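McyG protein (Microcystis aeruginosa PCC 7806, PDB 4R0M) probably activates phenylalanine or a related aryl acid as an acyl-adenylate and loads it onto its own carrier domain, as part of the microcystin synthetase. Local coordinates at residues G342-S346 and S362-I367; E384-G388 and G423-G428. The contacts are given in a common frame with arbitrary orientation. Residue numbers count along the deposited sequence, not the author numbering.

Interaction 1 (G342-S346 and S362-I367); sequences GITWS and SLGKPI. With FA5 (adenosine-5'-[phenylalaninyl-phosphate]), chain C.
Residues 342-345, the end of a strand, pair antiparallel with the short strand 365-366. Thr344 and Pro366 form a non-hydrogen-bonded pair (CA to CA 4.0 Å), Trp345 and Lys365 the hydrogen-bonded pair beside it (5.7 Å). Ile343 and Thr344 together face Phe334 on the next strand, a classic beta bulge.

Backbone bonds run from Ile367 N to Ile343 O (2.9 Å) and from Trp345 N to Lys365 O (3.1 Å); the return bond from Lys365 N to Trp345 O is weak (3.3 Å), and a water bridges these same two atoms. Thr344, chi1 p, donates from OG1 to Leu363 O (2.7 Å). In an ST turn Gly364 N donates to Ser362 OG (3.2 Å), which also bonds Glu429. Gly364, at positive phi, puts CA 3.3 Å from Trp345 O; a CB there would clash with that oxygen.

Among apolar contacts, Ile367 CG2 meets the edge of the Trp345 indole (chi1 m), 3.5 Å from CD1.

Gly342 N lies 3.5 Å from FA5 CE1, and Leu363 CD1 3.5 Å from FA5 N6. The pair thus forms one edge of the large mixed sheet at the aminoacyl-adenylate pocket of an ANL-family adenylation domain.

Interaction 2 (E384-G388 and G423-G428); sequences EREIG and GYLSKG
The loop 384-388 runs alongside strand 423-426 and joins it in regular pairing only at Gly388, which makes an antiparallel hydrogen-bonded pair with Gly423 (CA to CA 5.6 Å). Both polar groups of each glycine are used there: Gly388 N donates to Gly423 O (2.9 Å) and Gly423 N to Gly388 O (3.0 Å). Ile387 CA adds a CH...O contact to Gly423 O at 3.4 Å. This pair lies at the start of strand 388-394, in the antiparallel sheet that also holds strands 370-375 and 429-435. Between the two ends the loop bulges outward, Arg385 taking positive phi (83°). Its N still reaches Leu425 O (3.0 Å), while a chain with chi1 to chi3 all m brings CD to 3.4 Å from Ser426 OG. Glu384 (chi1 m, chi2 t) accepts a weak bond at OE1 from Lys427 N, 3.4 Å away. Tyr424, chi1 p, points toward the loop; Ile387 CD1 packs 3.7 Å from its CD1, and Phe431 stacks on the ring.

Overall arrangement
The two contacts follow one another along the chain, with centres 13 Å apart, and belong to different sheets: interaction 1 to the large mixed sheet, interaction 2 to the antiparallel one. They touch directly where Lys365 CG packs 3.4 Å from Gly428 O and Lys365 CE 3.8 Å from Lys427 O. Strand 429-435 connects them further: Leu363 and Gly364 bond its Leu430 through the backbone, as Tyr424 bonds Phe431. Interaction 1 borders phenylalanyl-adenylate (FA5) through Gly342 and Leu363, whereas Gly423 of interaction 2 stands about 9 Å from FA5, between nearest atoms. Two residues earlier, Asp421 is hydrogen-bonded to the ligand, so the strand of interaction 2, though not the contact itself, reaches it.

Interaction 1 (G342-S346 and S362-I367)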
ATOM      1  N   GLY A 342       3.430  -7.627  -4.513  1.00 31.54           N
ATOM      2  CA  GLY A 342       2.777  -8.564  -5.439  1.00 31.37           C
ATOM      3  C   GLY A 342       3.211 -10.016  -5.378  1.00 31.37           C
ATOM      4  O   GLY A 342       4.404 -10.316  -5.407  1.00 32.12           O
ATOM      5  N   ILE A 343       2.233 -10.917  -5.290  1.00 31.36           N
ATOM      6  CA  ILE A 343       2.488 -12.362  -5.281  1.00 31.11           C
ATOM      7  C   ILE A 343       1.671 -13.105  -6.350  1.00 31.75           C
ATOM      8  O   ILE A 343       2.092 -14.161  -6.832  1.00 31.86           O
ATOM      9  CB  ILE A 343       2.283 -12.989  -3.878  1.00 30.98           C
ATOM     10  CG1 ILE A 343       2.856 -14.414  -3.831  1.00 30.75           C
ATOM     11  CG2 ILE A 343       0.816 -12.951  -3.460  1.00 30.71           C
ATOM     12  CD1 ILE A 343       3.011 -14.989  -2.441  1.00 30.94           C
ATOM     13  N   THR A 344       0.507 -12.560  -6.707  1.00 31.29           N
ATOM     14  CA  THR A 344      -0.255 -13.045  -7.859  1.00 31.60           C
ATOM     15  C   THR A 344      -0.492 -11.890  -8.829  1.00 31.86           C
ATOM     16  O   THR A 344      -0.621 -10.740  -8.410  1.00 31.67           O
ATOM     17  CB  THR A 344      -1.616 -13.684  -7.478  1.00 31.92           C
ATOM     18  OG1 THR A 344      -2.532 -12.669  -7.045  1.00 32.90           O
ATOM     19  CG2 THR A 344      -1.461 -14.742  -6.387  1.00 31.44           C
ATOM     20  N   TRP A 345      -0.536 -12.200 -10.123  1.00 32.25           N
ATOM     21  CA  TRP A 345      -0.742 -11.186 -11.154  1.00 33.04           C
ATOM     22  C   TRP A 345      -1.750 -11.657 -12.157  1.00 34.65           C
ATOM     23  O   TRP A 345      -1.684 -12.795 -12.625  1.00 35.26           O
ATOM     24  CB  TRP A 345       0.569 -10.855 -11.865  1.00 31.77           C
ATOM     25  CG  TRP A 345       1.688 -10.434 -10.940  1.00 30.85           C
ATOM     26  CD1 TRP A 345       2.698 -11.232 -10.414  1.00 30.51           C
ATOM     27  CD2 TRP A 345       1.948  -9.090 -10.402  1.00 30.29           C
ATOM     28  NE1 TRP A 345       3.538 -10.498  -9.616  1.00 30.52           N
ATOM     29  CE2 TRP A 345       3.144  -9.209  -9.563  1.00 30.27           C
ATOM     30  CE3 TRP A 345       1.335  -7.849 -10.527  1.00 29.99           C
ATOM     31  CZ2 TRP A 345       3.683  -8.121  -8.891  1.00 29.98           C
ATOM     32  CZ3 TRP A 345       1.886  -6.759  -9.844  1.00 29.40           C
ATOM     33  CH2 TRP A 345       3.030  -6.895  -9.044  1.00 29.56           C
ATOM     34  N   SER A 346      -2.698 -10.785 -12.493  1.00 35.44           N
ATOM     35  CA  SER A 346      -3.677 -11.075 -13.531  1.00 36.83           C
ATOM     36  C   SER A 346      -3.000 -11.072 -14.896  1.00 38.40           C
ATOM     37  O   SER A 346      -2.010 -10.364 -15.105  1.00 38.45           O
ATOM     38  CB  SER A 346      -4.806 -10.042 -13.503  1.00 36.91           C
ATOM     39  OG  SER A 346      -5.758 -10.276 -14.527  1.00 36.92           O
ATOM     40  N   SER A 362     -10.629 -11.298 -10.867  1.00 43.84           N
ATOM     41  CA  SER A 362      -9.513 -12.207 -10.747  1.00 42.27           C
ATOM     42  C   SER A 362      -8.244 -11.457 -10.473  1.00 40.90           C
ATOM     43  O   SER A 362      -7.948 -10.492 -11.129  1.00 40.27           O
ATOM     44  CB  SER A 362      -9.344 -13.011 -12.017  1.00 42.32           C
ATOM     45  OG  SER A 362      -8.229 -13.851 -11.964  1.00 42.19           O
ATOM     46  N   LEU A 363      -7.492 -11.947  -9.508  1.00 39.19           N
ATOM     47  CA  LEU A 363      -6.186 -11.392  -9.165  1.00 38.43           C
ATOM     48  C   LEU A 363      -5.054 -12.282  -9.693  1.00 38.03           C
ATOM     49  O   LEU A 363      -3.887 -12.123  -9.323  1.00 37.64           O
ATOM     50  CB  LEU A 363      -6.074 -11.160  -7.652  1.00 37.58           C
ATOM     51  CG  LEU A 363      -7.182 -10.338  -6.974  1.00 37.31           C
ATOM     52  CD1 LEU A 363      -6.881 -10.166  -5.497  1.00 36.66           C
ATOM     53  CD2 LEU A 363      -7.390  -8.978  -7.627  1.00 36.99           C
ATOM     54  N   GLY A 364      -5.420 -13.218 -10.566  1.00 37.91           N
ATOM     55  CA  GLY A 364      -4.459 -14.006 -11.328  1.00 37.46           C
ATOM     56  C   GLY A 364      -3.787 -15.142 -10.589  1.00 37.89           C
ATOM     57  O   GLY A 364      -4.238 -15.568  -9.524  1.00 38.54           O
ATOM     58  N   LYS A 365      -2.695 -15.625 -11.173  1.00 37.92           N
ATOM     59  CA  LYS A 365      -1.957 -16.774 -10.660  1.00 37.78           C
ATOM     60  C   LYS A 365      -0.683 -16.322  -9.947  1.00 37.14           C
ATOM     61  O   LYS A 365      -0.158 -15.252 -10.248  1.00 37.05           O
ATOM     62  CB  LYS A 365      -1.616 -17.733 -11.809  1.00 38.00           C
ATOM     63  CG  LYS A 365      -2.829 -18.306 -12.525  1.00 38.51           C
ATOM     64  CD  LYS A 365      -2.422 -19.303 -13.598  1.00 38.61           C
ATOM     65  CE  LYS A 365      -3.621 -19.750 -14.422  1.00 38.55           C
ATOM     66  NZ  LYS A 365      -3.246 -20.777 -15.434  1.00 38.14           N
ATOM     67  N   PRO A 366      -0.176 -17.141  -9.004  1.00 36.86           N
ATOM     68  CA  PRO A 366       1.029 -16.784  -8.261  1.00 37.12           C
ATOM     69  C   PRO A 366       2.302 -16.834  -9.103  1.00 37.88           C
ATOM     70  O   PRO A 366       2.376 -17.584 -10.081  1.00 38.29           O
ATOM     71  CB  PRO A 366       1.090 -17.849  -7.167  1.00 37.26           C
ATOM     72  CG  PRO A 366       0.414 -19.027  -7.769  1.00 37.66           C
ATOM     73  CD  PRO A 366      -0.713 -18.444  -8.571  1.00 37.55           C
ATOM     74  N   ILE A 367       3.290 -16.039  -8.701  1.00 37.90           N
ATOM     75  CA  ILE A 367       4.599 -16.001  -9.346  1.00 38.21           C
ATOM     76  C   ILE A 367       5.320 -17.346  -9.231  1.00 39.27           C
ATOM     77  O   ILE A 367       5.006 -18.140  -8.336  1.00 39.27           O
ATOM     78  CB  ILE A 367       5.501 -14.891  -8.746  1.00 38.01           C
ATOM     79  CG1 ILE A 367       5.579 -15.004  -7.216  1.00 38.11           C
ATOM     80  CG2 ILE A 367       5.005 -13.516  -9.166  1.00 37.72           C
ATOM     81  CD1 ILE A 367       6.728 -14.242  -6.587  1.00 37.66           C
TER
HETATM   82  C   FA5 C 701      -0.475  -3.747   0.739  0.60 33.90           C
HETATM   83  O   FA5 C 701      -1.457  -3.015   0.769  0.60 34.65           O
HETATM   84  CA  FA5 C 701      -0.130  -4.495  -0.524  1.00 34.42           C
HETATM   85  N   FA5 C 701      -1.357  -5.146  -0.914  1.00 36.01           N
HETATM   86  CB  FA5 C 701       0.316  -3.559  -1.656  1.00 35.54           C
HETATM   87  CG  FA5 C 701       0.567  -4.141  -3.052  1.00 35.30           C
HETATM   88  CD1 FA5 C 701       0.105  -5.390  -3.473  1.00 35.37           C
HETATM   89  CD2 FA5 C 701       1.291  -3.374  -3.975  1.00 35.43           C
HETATM   90  CE1 FA5 C 701       0.367  -5.857  -4.767  1.00 35.06           C
HETATM   91  CE2 FA5 C 701       1.553  -3.827  -5.272  1.00 34.98           C
HETATM   92  CZ  FA5 C 701       1.090  -5.079  -5.671  1.00 35.11           C
HETATM   93  P   FA5 C 701      -0.327  -4.102   3.431  1.00 31.13           P
HETATM   94  OP1 FA5 C 701      -0.552  -2.751   4.055  1.00 32.33           O
HETATM   95  OP2 FA5 C 701       0.518  -5.110   4.169  1.00 31.12           O
HETATM   96  OP3 FA5 C 701       0.321  -3.893   1.957  0.60 32.75           O
HETATM   97  O5' FA5 C 701      -1.788  -4.738   3.190  1.00 31.02           O
HETATM   98  C5' FA5 C 701      -1.980  -6.052   2.672  1.00 30.16           C
HETATM   99  C4' FA5 C 701      -3.474  -6.339   2.652  1.00 29.90           C
HETATM  100  O4' FA5 C 701      -4.173  -5.496   1.727  1.00 29.53           O
HETATM  101  C3' FA5 C 701      -3.799  -7.749   2.203  1.00 29.97           C
HETATM  102  O3' FA5 C 701      -3.664  -8.694   3.262  1.00 30.72           O
HETATM  103  C2' FA5 C 701      -5.233  -7.608   1.747  1.00 30.42           C
HETATM  104  O2' FA5 C 701      -6.126  -7.686   2.864  1.00 30.32           O
HETATM  105  C1' FA5 C 701      -5.291  -6.203   1.184  1.00 30.19           C
HETATM  106  N9  FA5 C 701      -5.192  -6.280  -0.297  1.00 31.15           N
HETATM  107  C8  FA5 C 701      -4.090  -6.023  -1.025  1.00 31.08           C
HETATM  108  N7  FA5 C 701      -4.321  -6.177  -2.352  1.00 31.43           N
HETATM  109  C5  FA5 C 701      -5.605  -6.553  -2.493  1.00 31.59           C
HETATM  110  C6  FA5 C 701      -6.508  -6.886  -3.624  1.00 31.76           C
HETATM  111  N6  FA5 C 701      -6.071  -6.850  -4.904  1.00 32.13           N
HETATM  112  N1  FA5 C 701      -7.786  -7.231  -3.336  1.00 31.88           N
HETATM  113  C2  FA5 C 701      -8.238  -7.277  -2.066  1.00 31.82           C
HETATM  114  N3  FA5 C 701      -7.478  -6.982  -0.994  1.00 31.55           N
HETATM  115  C4  FA5 C 701      -6.175  -6.622  -1.136  1.00 31.51           C
HETATM  116  O   HOH W   1      -2.377 -14.816 -14.265  1.00 28.79           O

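Interaction 2 (E384-G388 and G423-G428)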
ATOM      1  N   GLU A 384     -12.548 -25.928  -5.343  1.00 61.92           N
ATOM      2  CA  GLU A 384     -12.547 -24.654  -6.061  1.00 61.96           C
ATOM      3  C   GLU A 384     -13.927 -24.000  -6.083  1.00 61.56           C
ATOM      4  O   GLU A 384     -14.948 -24.689  -6.050  1.00 61.81           O
ATOM      5  CB  GLU A 384     -12.033 -24.843  -7.493  1.00 62.60           C
ATOM      6  CG  GLU A 384     -10.556 -25.206  -7.585  1.00 63.91           C
ATOM      7  CD  GLU A 384      -9.958 -24.930  -8.953  1.00 64.73           C
ATOM      8  OE1 GLU A 384     -10.645 -25.157  -9.972  1.00 65.02           O
ATOM      9  OE2 GLU A 384      -8.791 -24.486  -9.008  1.00 65.24           O
ATOM     10  N   ARG A 385     -13.937 -22.668  -6.128  1.00 60.86           N
ATOM     11  CA  ARG A 385     -15.161 -21.853  -6.239  1.00 60.46           C
ATOM     12  C   ARG A 385     -15.901 -21.581  -4.917  1.00 59.19           C
ATOM     13  O   ARG A 385     -16.938 -20.912  -4.920  1.00 58.94           O
ATOM     14  CB  ARG A 385     -16.136 -22.416  -7.294  1.00 61.69           C
ATOM     15  CG  ARG A 385     -15.618 -22.439  -8.730  1.00 62.39           C
ATOM     16  CD  ARG A 385     -15.639 -21.062  -9.381  1.00 63.10           C
ATOM     17  NE  ARG A 385     -16.990 -20.509  -9.488  1.00 63.87           N
ATOM     18  CZ  ARG A 385     -17.281 -19.322 -10.017  1.00 63.81           C
ATOM     19  NH1 ARG A 385     -16.320 -18.544 -10.499  1.00 63.88           N
ATOM     20  NH2 ARG A 385     -18.540 -18.910 -10.064  1.00 64.70           N
ATOM     21  N   GLU A 386     -15.383 -22.087  -3.797  1.00 58.47           N
ATOM     22  CA  GLU A 386     -15.980 -21.772  -2.487  1.00 58.58           C
ATOM     23  C   GLU A 386     -15.026 -21.053  -1.528  1.00 56.66           C
ATOM     24  O   GLU A 386     -13.823 -21.325  -1.509  1.00 56.53           O
ATOM     25  CB  GLU A 386     -16.650 -22.996  -1.841  1.00 60.53           C
ATOM     26  CG  GLU A 386     -15.722 -24.059  -1.277  1.00 62.05           C
ATOM     27  CD  GLU A 386     -16.487 -25.149  -0.545  1.00 64.27           C
ATOM     28  OE1 GLU A 386     -17.238 -25.900  -1.206  1.00 64.88           O
ATOM     29  OE2 GLU A 386     -16.340 -25.256   0.692  1.00 64.54           O
ATOM     30  N   ILE A 387     -15.591 -20.147  -0.730  1.00 54.63           N
ATOM     31  CA  ILE A 387     -14.830 -19.223   0.120  1.00 52.30           C
ATOM     32  C   ILE A 387     -14.097 -19.923   1.267  1.00 51.81           C
ATOM     33  O   ILE A 387     -14.633 -20.836   1.898  1.00 52.71           O
ATOM     34  CB  ILE A 387     -15.735 -18.109   0.714  1.00 51.62           C
ATOM     35  CG1 ILE A 387     -16.851 -17.687  -0.262  1.00 51.04           C
ATOM     36  CG2 ILE A 387     -14.905 -16.915   1.180  1.00 51.51           C
ATOM     37  CD1 ILE A 387     -16.401 -16.921  -1.491  1.00 49.74           C
ATOM     38  N   GLY A 388     -12.868 -19.478   1.522  1.00 50.56           N
ATOM     39  CA  GLY A 388     -12.068 -19.951   2.649  1.00 49.77           C
ATOM     40  C   GLY A 388     -10.906 -19.017   2.947  1.00 48.82           C
ATOM     41  O   GLY A 388     -10.783 -17.951   2.334  1.00 47.35           O
ATOM     42  N   GLY A 423     -11.226 -15.712   0.383  1.00 41.93           N
ATOM     43  CA  GLY A 423     -11.471 -15.821  -1.050  1.00 42.79           C
ATOM     44  C   GLY A 423     -11.573 -17.247  -1.553  1.00 43.53           C
ATOM     45  O   GLY A 423     -11.747 -18.184  -0.770  1.00 43.60           O
ATOM     46  N   TYR A 424     -11.464 -17.403  -2.870  1.00 43.97           N
ATOM     47  CA  TYR A 424     -11.532 -18.716  -3.505  1.00 44.69           C
ATOM     48  C   TYR A 424     -10.609 -18.801  -4.712  1.00 45.90           C
ATOM     49  O   TYR A 424     -10.170 -17.778  -5.247  1.00 46.96           O
ATOM     50  CB  TYR A 424     -12.975 -19.053  -3.913  1.00 43.36           C
ATOM     51  CG  TYR A 424     -13.579 -18.124  -4.950  1.00 42.18           C
ATOM     52  CD1 TYR A 424     -14.258 -16.970  -4.567  1.00 41.77           C
ATOM     53  CD2 TYR A 424     -13.480 -18.409  -6.315  1.00 41.93           C
ATOM     54  CE1 TYR A 424     -14.815 -16.121  -5.513  1.00 41.76           C
ATOM     55  CE2 TYR A 424     -14.033 -17.566  -7.266  1.00 41.15           C
ATOM     56  CZ  TYR A 424     -14.699 -16.425  -6.860  1.00 41.27           C
ATOM     57  OH  TYR A 424     -15.250 -15.583  -7.795  1.00 41.38           O
ATOM     58  N   LEU A 425     -10.322 -20.029  -5.132  1.00 47.02           N
ATOM     59  CA  LEU A 425      -9.548 -20.275  -6.340  1.00 48.41           C
ATOM     60  C   LEU A 425     -10.443 -20.836  -7.439  1.00 49.34           C
ATOM     61  O   LEU A 425     -11.342 -21.634  -7.171  1.00 51.06           O
ATOM     62  CB  LEU A 425      -8.388 -21.230  -6.055  1.00 48.70           C
ATOM     63  CG  LEU A 425      -7.334 -20.734  -5.061  1.00 49.14           C
ATOM     64  CD1 LEU A 425      -6.391 -21.861  -4.673  1.00 48.97           C
ATOM     65  CD2 LEU A 425      -6.561 -19.545  -5.616  1.00 48.86           C
ATOM     66  N   SER A 426     -10.198 -20.396  -8.669  1.00 49.68           N
ATOM     67  CA  SER A 426     -10.953 -20.856  -9.829  1.00 50.19           C
ATOM     68  C   SER A 426     -10.017 -20.976 -11.024  1.00 50.45           C
ATOM     69  O   SER A 426      -9.556 -19.965 -11.567  1.00 49.88           O
ATOM     70  CB  SER A 426     -12.110 -19.897 -10.134  1.00 50.83           C
ATOM     71  OG  SER A 426     -12.863 -20.338 -11.252  1.00 51.12           O
ATOM     72  N   LYS A 427      -9.734 -22.221 -11.412  1.00 50.80           N
ATOM     73  CA  LYS A 427      -8.813 -22.536 -12.515  1.00 50.34           C
ATOM     74  C   LYS A 427      -7.413 -21.963 -12.273  1.00 49.66           C
ATOM     75  O   LYS A 427      -6.734 -21.522 -13.204  1.00 49.69           O
ATOM     76  CB  LYS A 427      -9.383 -22.067 -13.864  1.00 50.68           C
ATOM     77  CG  LYS A 427     -10.656 -22.784 -14.289  1.00 52.21           C
ATOM     78  CD  LYS A 427     -11.269 -22.150 -15.530  1.00 53.42           C
ATOM     79  CE  LYS A 427     -12.530 -22.887 -15.955  1.00 54.33           C
ATOM     80  NZ  LYS A 427     -13.201 -22.243 -17.120  1.00 54.18           N
ATOM     81  N   GLY A 428      -6.994 -21.969 -11.009  1.00 48.70           N
ATOM     82  CA  GLY A 428      -5.675 -21.478 -10.622  1.00 48.42           C
ATOM     83  C   GLY A 428      -5.580 -19.991 -10.314  1.00 47.45           C
ATOM     84  O   GLY A 428      -4.550 -19.522  -9.829  1.00 48.18           O
TER